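Local structure of regulator of Ty1 transposition protein 107 (Saccharomyces cerevisiae, 3T7K) at residues D22-T28 with K59-A65; I125-T129 with I236-N240. The protein binds phosphorylated histone H2A through its C-terminal tandem BRCT repeats during DNA damage repair. All blocks are in the same frame, centred on the assembly; numbering follows the deposited sequence.

How the contacts relate
The two contacts follow one another along the chain, contact 1 closing before contact 2 opens; their centres lie 16 Å apart and their nearest atoms about 7 Å apart, without touching. Contact 1 pairs the two middle strands, 23-27 and 62-64, of the four-stranded parallel sheet of the N-terminal BRCT repeat. Contact 2 joins helix 123-128, between the two BRCT sheets in sequence, to the end of helix 229-237 in the C-terminal repeat. Helix 72-77 relates them: K73, F74 and S77 touch contact 1, while L75 meets I236 and F237 of contact 2. Contact 1 thus forms the middle of one repeat's sheet, with T28 at its end reaching the bound peptide; contact 2 lies where the repeats meet.

Contact 1: residues D22-T28 with K59-A65; sequences DLKAVCT and KLNCIFA
F64 (chi1 m) overlaps A25 obliquely, ring atom CE2 lying 3.3 Å from A25 CB; L23 CD1 lies 3.9 Å from F64 CZ, and C27 SG makes an oblique sulfur-aromatic contact 5.1 Å from the ring centroid. A25, C27, C62 and F64 share this face of the sheet, A25 CB and C62 CB being 3.7 Å apart; F91 and I92 of helix 90-99 cover F64. Strands 23-27 and 62-64 run parallel, their axes 4.7 Å apart at closest and inclined by 36°. C27 pairs with F64 (CA-CA 4.6 Å): F64 N donates to V26 O (3.0 Å) and T28 N to F64 O (3.0 Å), while V26 N to C62 O is weak at 3.4 Å. These are the central strands of the BRCT parallel sheet, in 2-1-3-4 order. Before the regular pairing, N61 (phi/psi -134/4, chi1 p) substitutes its amide for backbone, OD1 accepting from K24 N (3.0 Å) and ND2 donating to D22 O (3.2 Å); N61 N reaches K24 O at 2.9 Å. K24 NZ bonds K59 O (2.7 Å). On the other face, V26 CG1 meets L60 CD1 (3.4 Å) and V26 CG2 lies 3.9 Å from I63 CD1. T28 CG2 touches I63 CD1 (3.5 Å), while T28 OG1 hydrogen-bonds T71 and a modified side chain of the bound histone peptide, consistent with BRCT phosphate recognition.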
ATOM      1  N   ASP C  22      11.807  10.564   7.080  1.00 35.03           N
ATOM      2  CA  ASP C  22      10.898   9.606   6.458  1.00 37.75           C
ATOM      3  C   ASP C  22      10.805   9.759   4.925  1.00 35.67           C
ATOM      4  O   ASP C  22       9.718   9.845   4.360  1.00 36.54           O
ATOM      5  CB  ASP C  22       9.503   9.678   7.098  1.00 34.70           C
ATOM      6  CG  ASP C  22       8.590   8.613   6.561  1.00 42.01           C
ATOM      7  OD1 ASP C  22       9.123   7.718   5.857  1.00 48.12           O
ATOM      8  OD2 ASP C  22       7.344   8.651   6.746  1.00 45.86           O
ATOM      9  N   LEU C  23      11.954   9.755   4.259  1.00 35.00           N
ATOM     10  CA  LEU C  23      12.001   9.907   2.809  1.00 36.96           C
ATOM     11  C   LEU C  23      12.406   8.597   2.166  1.00 37.79           C
ATOM     12  O   LEU C  23      13.380   7.972   2.572  1.00 37.68           O
ATOM     13  CB  LEU C  23      12.999  11.006   2.411  1.00 32.32           C
ATOM     14  CG  LEU C  23      12.712  12.379   3.015  1.00 31.15           C
ATOM     15  CD1 LEU C  23      13.722  13.376   2.535  1.00 34.62           C
ATOM     16  CD2 LEU C  23      11.304  12.851   2.654  1.00 33.24           C
ATOM     17  N   LYS C  24      11.641   8.175   1.171  1.00 42.64           N
ATOM     18  CA  LYS C  24      12.056   7.084   0.298  1.00 38.87           C
ATOM     19  C   LYS C  24      12.166   7.713  -1.092  1.00 35.64           C
ATOM     20  O   LYS C  24      11.159   7.911  -1.765  1.00 29.42           O
ATOM     21  CB  LYS C  24      11.028   5.938   0.332  1.00 40.05           C
ATOM     22  CG  LYS C  24      10.931   5.224   1.688  1.00 42.77           C
ATOM     23  CD  LYS C  24       9.577   4.543   1.861  1.00 49.01           C
ATOM     24  CE  LYS C  24       8.432   5.563   1.903  1.00 51.96           C
ATOM     25  NZ  LYS C  24       7.053   4.958   1.742  1.00 50.86           N
ATOM     26  N   ALA C  25      13.390   8.043  -1.501  1.00 34.83           N
ATOM     27  CA  ALA C  25      13.597   8.869  -2.685  1.00 36.12           C
ATOM     28  C   ALA C  25      14.331   8.155  -3.827  1.00 41.72           C
ATOM     29  O   ALA C  25      14.938   7.086  -3.641  1.00 38.80           O
ATOM     30  CB  ALA C  25      14.341  10.132  -2.311  1.00 33.05           C
ATOM     31  N   VAL C  26      14.255   8.754  -5.014  1.00 36.80           N
ATOM     32  CA  VAL C  26      15.232   8.502  -6.046  1.00 40.30           C
ATOM     33  C   VAL C  26      15.759   9.880  -6.394  1.00 36.99           C
ATOM     34  O   VAL C  26      15.082  10.861  -6.140  1.00 38.12           O
ATOM     35  CB  VAL C  26      14.632   7.772  -7.283  1.00 43.81           C
ATOM     36  CG1 VAL C  26      14.057   6.425  -6.857  1.00 40.29           C
ATOM     37  CG2 VAL C  26      13.564   8.621  -7.944  1.00 39.61           C
ATOM     38  N   CYS C  27      16.983   9.958  -6.910  1.00 34.80           N
ATOM     39  CA  CYS C  27      17.498  11.208  -7.444  1.00 38.94           C
ATOM     40  C   CYS C  27      17.509  11.093  -8.949  1.00 40.12           C
ATOM     41  O   CYS C  27      17.719  10.005  -9.484  1.00 42.39           O
ATOM     42  CB  CYS C  27      18.926  11.434  -6.989  1.00 43.89           C
ATOM     43  SG  CYS C  27      19.081  11.391  -5.204  1.00 50.91           S
ATOM     44  N   THR C  28      17.283  12.215  -9.618  1.00 40.33           N
ATOM     45  CA  THR C  28      17.373  12.286 -11.073  1.00 43.34           C
ATOM     46  C   THR C  28      18.028  13.624 -11.346  1.00 42.69           C
ATOM     47  O   THR C  28      17.713  14.611 -10.676  1.00 43.21           O
ATOM     48  CB  THR C  28      15.973  12.165 -11.736  1.00 43.73           C
ATOM     49  OG1 THR C  28      16.100  12.122 -13.165  1.00 43.26           O
ATOM     50  CG2 THR C  28      15.069  13.329 -11.340  1.00 37.92           C
ATOM     51  N   LYS C  59       7.387   1.879  -2.488  1.00 49.85           N
ATOM     52  CA  LYS C  59       6.509   2.980  -2.114  1.00 47.89           C
ATOM     53  C   LYS C  59       7.278   4.284  -1.946  1.00 45.88           C
ATOM     54  O   LYS C  59       7.170   4.951  -0.917  1.00 42.90           O
ATOM     55  CB  LYS C  59       5.758   2.631  -0.829  1.00 52.60           C
ATOM     56  CG  LYS C  59       4.718   1.533  -1.007  1.00 55.86           C
ATOM     57  CD  LYS C  59       3.678   1.943  -2.048  0.52 51.13           C
ATOM     58  CE  LYS C  59       2.636   0.859  -2.256  0.43 52.39           C
ATOM     59  NZ  LYS C  59       1.649   1.235  -3.309  0.66 48.52           N
ATOM     60  N   LEU C  60       8.064   4.643  -2.953  1.00 39.70           N
ATOM     61  CA  LEU C  60       8.804   5.892  -2.910  1.00 39.91           C
ATOM     62  C   LEU C  60       7.836   7.041  -2.670  1.00 37.92           C
ATOM     63  O   LEU C  60       6.677   6.974  -3.073  1.00 35.20           O
ATOM     64  CB  LEU C  60       9.563   6.111  -4.210  1.00 35.60           C
ATOM     65  CG  LEU C  60      10.402   4.912  -4.643  1.00 41.10           C
ATOM     66  CD1 LEU C  60      10.978   5.132  -6.045  1.00 40.44           C
ATOM     67  CD2 LEU C  60      11.495   4.641  -3.650  1.00 39.30           C
ATOM     68  N   ASN C  61       8.306   8.092  -2.003  1.00 34.31           N
ATOM     69  CA  ASN C  61       7.451   9.241  -1.740  1.00 33.11           C
ATOM     70  C   ASN C  61       8.156  10.554  -2.049  1.00 29.02           C
ATOM     71  O   ASN C  61       7.612  11.626  -1.827  1.00 32.00           O
ATOM     72  CB  ASN C  61       6.955   9.224  -0.284  1.00 34.48           C
ATOM     73  CG  ASN C  61       8.091   9.326   0.734  1.00 35.27           C
ATOM     74  OD1 ASN C  61       9.211   9.695   0.396  1.00 31.77           O
ATOM     75  ND2 ASN C  61       7.798   8.992   1.992  1.00 38.74           N
ATOM     76  N   CYS C  62       9.367  10.471  -2.579  1.00 30.89           N
ATOM     77  CA  CYS C  62      10.190  11.655  -2.731  1.00 32.85           C
ATOM     78  C   CYS C  62      11.046  11.608  -3.985  1.00 32.96           C
ATOM     79  O   CYS C  62      11.461  10.545  -4.437  1.00 35.86           O
ATOM     80  CB  CYS C  62      11.092  11.793  -1.495  1.00 34.73           C
ATOM     81  SG  CYS C  62      12.203  13.207  -1.507  1.00 37.62           S
ATOM     82  N   ILE C  63      11.329  12.774  -4.543  1.00 33.67           N
ATOM     83  CA  ILE C  63      12.267  12.857  -5.646  1.00 37.04           C
ATOM     84  C   ILE C  63      13.193  14.027  -5.419  1.00 33.08           C
ATOM     85  O   ILE C  63      12.744  15.106  -5.062  1.00 33.86           O
ATOM     86  CB  ILE C  63      11.551  13.030  -7.012  1.00 37.00           C
ATOM     87  CG1 ILE C  63      12.575  13.309  -8.106  1.00 40.40           C
ATOM     88  CG2 ILE C  63      10.553  14.167  -6.969  1.00 32.23           C
ATOM     89  CD1 ILE C  63      12.657  12.209  -9.129  1.00 42.00           C
ATOM     90  N   PHE C  64      14.488  13.794  -5.588  1.00 33.82           N
ATOM     91  CA  PHE C  64      15.475  14.864  -5.564  1.00 37.80           C
ATOM     92  C   PHE C  64      15.862  15.213  -6.990  1.00 36.32           C
ATOM     93  O   PHE C  64      16.255  14.340  -7.754  1.00 39.88           O
ATOM     94  CB  PHE C  64      16.723  14.431  -4.795  1.00 38.30           C
ATOM     95  CG  PHE C  64      16.485  14.237  -3.313  1.00 34.58           C
ATOM     96  CD1 PHE C  64      16.404  15.325  -2.464  1.00 36.58           C
ATOM     97  CD2 PHE C  64      16.337  12.967  -2.784  1.00 34.74           C
ATOM     98  CE1 PHE C  64      16.178  15.148  -1.099  1.00 32.88           C
ATOM     99  CE2 PHE C  64      16.109  12.784  -1.427  1.00 40.01           C
ATOM    100  CZ  PHE C  64      16.025  13.879  -0.588  1.00 35.46           C
ATOM    101  N   ALA C  65      15.752  16.489  -7.336  1.00 32.24           N
ATOM    102  CA  ALA C  65      16.099  16.961  -8.669  1.00 40.64           C
ATOM    103  C   ALA C  65      16.339  18.452  -8.591  1.00 40.37           C
ATOM    104  O   ALA C  65      15.672  19.152  -7.837  1.00 36.79           O
ATOM    105  CB  ALA C  65      14.971  16.654  -9.675  1.00 35.41           C
TER

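Contact 2: residues I125-T129 with I236-N240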
ATOM      1  N   ILE C 125      -0.229  20.222  -7.709  1.00 44.32           N
ATOM      2  CA  ILE C 125       0.169  19.103  -8.545  1.00 47.45           C
ATOM      3  C   ILE C 125       0.592  17.903  -7.694  1.00 45.18           C
ATOM      4  O   ILE C 125       0.210  16.762  -7.975  1.00 41.14           O
ATOM      5  CB  ILE C 125       1.270  19.504  -9.561  1.00 50.76           C
ATOM      6  CG1 ILE C 125       1.338  18.486 -10.688  1.00 47.68           C
ATOM      7  CG2 ILE C 125       2.620  19.642  -8.885  1.00 56.94           C
ATOM      8  CD1 ILE C 125       0.060  18.419 -11.502  1.00 49.96           C
ATOM      9  N   ILE C 126       1.363  18.160  -6.643  1.00 42.61           N
ATOM     10  CA  ILE C 126       1.766  17.098  -5.742  1.00 40.03           C
ATOM     11  C   ILE C 126       0.524  16.379  -5.236  1.00 39.01           C
ATOM     12  O   ILE C 126       0.488  15.155  -5.163  1.00 42.13           O
ATOM     13  CB  ILE C 126       2.590  17.636  -4.536  1.00 47.19           C
ATOM     14  CG1 ILE C 126       4.064  17.805  -4.917  1.00 50.53           C
ATOM     15  CG2 ILE C 126       2.480  16.699  -3.342  1.00 47.54           C
ATOM     16  CD1 ILE C 126       4.917  18.393  -3.815  0.11 46.02           C
ATOM     17  N   SER C 127      -0.514  17.135  -4.916  1.00 37.81           N
ATOM     18  CA  SER C 127      -1.679  16.550  -4.277  1.00 38.27           C
ATOM     19  C   SER C 127      -2.463  15.614  -5.191  1.00 40.96           C
ATOM     20  O   SER C 127      -3.100  14.669  -4.712  1.00 37.57           O
ATOM     21  CB  SER C 127      -2.570  17.637  -3.683  1.00 45.36           C
ATOM     22  OG  SER C 127      -2.842  18.637  -4.647  1.00 51.68           O
ATOM     23  N   LYS C 128      -2.389  15.854  -6.501  1.00 36.69           N
ATOM     24  CA  LYS C 128      -3.026  14.974  -7.475  1.00 35.30           C
ATOM     25  C   LYS C 128      -2.484  13.545  -7.458  1.00 32.82           C
ATOM     26  O   LYS C 128      -3.148  12.623  -7.937  1.00 32.35           O
ATOM     27  CB  LYS C 128      -2.887  15.550  -8.885  1.00 36.73           C
ATOM     28  CG  LYS C 128      -3.626  16.857  -9.097  1.00 40.89           C
ATOM     29  CD  LYS C 128      -3.011  17.604 -10.277  1.00 42.70           C
ATOM     30  CE  LYS C 128      -4.034  17.924 -11.355  1.00 49.44           C
ATOM     31  NZ  LYS C 128      -4.934  19.032 -10.938  1.00 56.08           N
ATOM     32  N   THR C 129      -1.277  13.349  -6.935  1.00 30.12           N
ATOM     33  CA  THR C 129      -0.747  11.990  -6.807  1.00 33.22           C
ATOM     34  C   THR C 129      -1.474  11.140  -5.749  1.00 33.05           C
ATOM     35  O   THR C 129      -1.279   9.924  -5.676  1.00 32.01           O
ATOM     36  CB  THR C 129       0.773  11.967  -6.543  1.00 34.58           C
ATOM     37  OG1 THR C 129       1.072  12.562  -5.265  1.00 33.95           O
ATOM     38  CG2 THR C 129       1.495  12.723  -7.631  1.00 33.34           C
ATOM     39  N   ILE C 236       1.403  14.659 -18.054  1.00 33.47           N
ATOM     40  CA  ILE C 236       1.998  14.134 -16.837  1.00 37.36           C
ATOM     41  C   ILE C 236       2.425  15.274 -15.913  1.00 37.21           C
ATOM     42  O   ILE C 236       2.126  15.247 -14.731  1.00 34.99           O
ATOM     43  CB  ILE C 236       3.163  13.191 -17.139  1.00 37.58           C
ATOM     44  CG1 ILE C 236       2.634  11.921 -17.801  1.00 35.77           C
ATOM     45  CG2 ILE C 236       3.915  12.823 -15.852  1.00 34.47           C
ATOM     46  CD1 ILE C 236       3.702  11.126 -18.520  1.00 31.55           C
ATOM     47  N   PHE C 237       3.088  16.286 -16.465  1.00 37.11           N
ATOM     48  CA  PHE C 237       3.506  17.453 -15.681  1.00 39.70           C
ATOM     49  C   PHE C 237       2.338  18.182 -15.050  1.00 40.04           C
ATOM     50  O   PHE C 237       2.493  18.808 -14.012  1.00 44.04           O
ATOM     51  CB  PHE C 237       4.278  18.449 -16.540  1.00 40.02           C
ATOM     52  CG  PHE C 237       5.654  18.007 -16.868  1.00 40.63           C
ATOM     53  CD1 PHE C 237       6.264  17.019 -16.124  1.00 40.85           C
ATOM     54  CD2 PHE C 237       6.340  18.570 -17.931  1.00 41.36           C
ATOM     55  CE1 PHE C 237       7.540  16.599 -16.424  1.00 39.04           C
ATOM     56  CE2 PHE C 237       7.612  18.158 -18.241  1.00 43.80           C
ATOM     57  CZ  PHE C 237       8.217  17.169 -17.483  1.00 47.14           C
ATOM     58  N   HIS C 238       1.177  18.125 -15.699  1.00 39.76           N
ATOM     59  CA  HIS C 238      -0.029  18.750 -15.174  1.00 36.63           C
ATOM     60  C   HIS C 238      -0.904  17.743 -14.437  1.00 35.31           C
ATOM     61  O   HIS C 238      -1.950  18.106 -13.900  1.00 33.99           O
ATOM     62  CB  HIS C 238      -0.847  19.357 -16.319  1.00 44.49           C
ATOM     63  CG  HIS C 238      -0.216  20.558 -16.951  1.00 48.99           C
ATOM     64  ND1 HIS C 238      -0.328  20.839 -18.295  1.00 51.99           N
ATOM     65  CD2 HIS C 238       0.525  21.560 -16.417  1.00 51.02           C
ATOM     66  CE1 HIS C 238       0.327  21.953 -18.567  1.00 57.01           C
ATOM     67  NE2 HIS C 238       0.848  22.414 -17.444  1.00 59.98           N
ATOM     68  N   LEU C 239      -0.495  16.476 -14.437  1.00 34.58           N
ATOM     69  CA  LEU C 239      -1.366  15.391 -13.978  1.00 33.91           C
ATOM     70  C   LEU C 239      -2.814  15.575 -14.448  1.00 36.08           C
ATOM     71  O   LEU C 239      -3.768  15.286 -13.721  1.00 34.10           O
ATOM     72  CB  LEU C 239      -1.296  15.228 -12.459  1.00 35.21           C
ATOM     73  CG  LEU C 239       0.026  14.598 -12.019  1.00 36.09           C
ATOM     74  CD1 LEU C 239       0.026  14.284 -10.520  1.00 34.18           C
ATOM     75  CD2 LEU C 239       0.260  13.345 -12.822  1.00 26.75           C
ATOM     76  N   ASN C 240      -2.970  16.046 -15.682  1.00 32.48           N
ATOM     77  CA  ASN C 240      -4.292  16.184 -16.269  1.00 34.31           C
ATOM     78  C   ASN C 240      -4.208  16.102 -17.793  1.00 36.83           C
ATOM     79  O   ASN C 240      -3.340  16.726 -18.406  1.00 32.92           O
ATOM     80  CB  ASN C 240      -4.902  17.517 -15.869  1.00 34.71           C
ATOM     81  CG  ASN C 240      -6.285  17.722 -16.457  1.00 40.03           C
ATOM     82  OD1 ASN C 240      -7.196  16.936 -16.200  1.00 39.55           O
ATOM     83  ND2 ASN C 240      -6.454  18.790 -17.239  1.00 38.68           N
TER
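Two helix ends meet here. Residues 125-128 form roughly the last turn of helix 123-128, with T129 N bonded to I126 O (3.1 Å); 236-237 close helix 229-237, after which L239 takes a positive phi (41/39) and its N bonds I236 O (2.9 Å) in a Schellman motif. The backbones approach to 6.6 Å between the CA atoms of I125 and H238 and to 6.7 Å between those of K128 and L239. The reversal at L239 turns its side chain toward helix 123-128, where CD1 lies 3.6 Å from each of I125 O, K128 CB and T129 CG2. I125 CD1 packs 3.6 Å from L239 CB and sits over the carbonyls of F237 and H238, 3.1 Å from H238 O and 3.5 Å from F237 O. The aliphatic part of K128 covers the edge, CE being 3.3 Å from H238 O. T129 OG1 bonds I126 O (2.7 Å) and also L83 N, linking the end of this segment to the N-terminal repeat, and L239 O accepts from R138. With F237 and I236 resting on L75 of helix 72-77, the C' leucine of a Schellman motif thus fits against the linker helix at the inter-repeat interface of a tandem BRCT module.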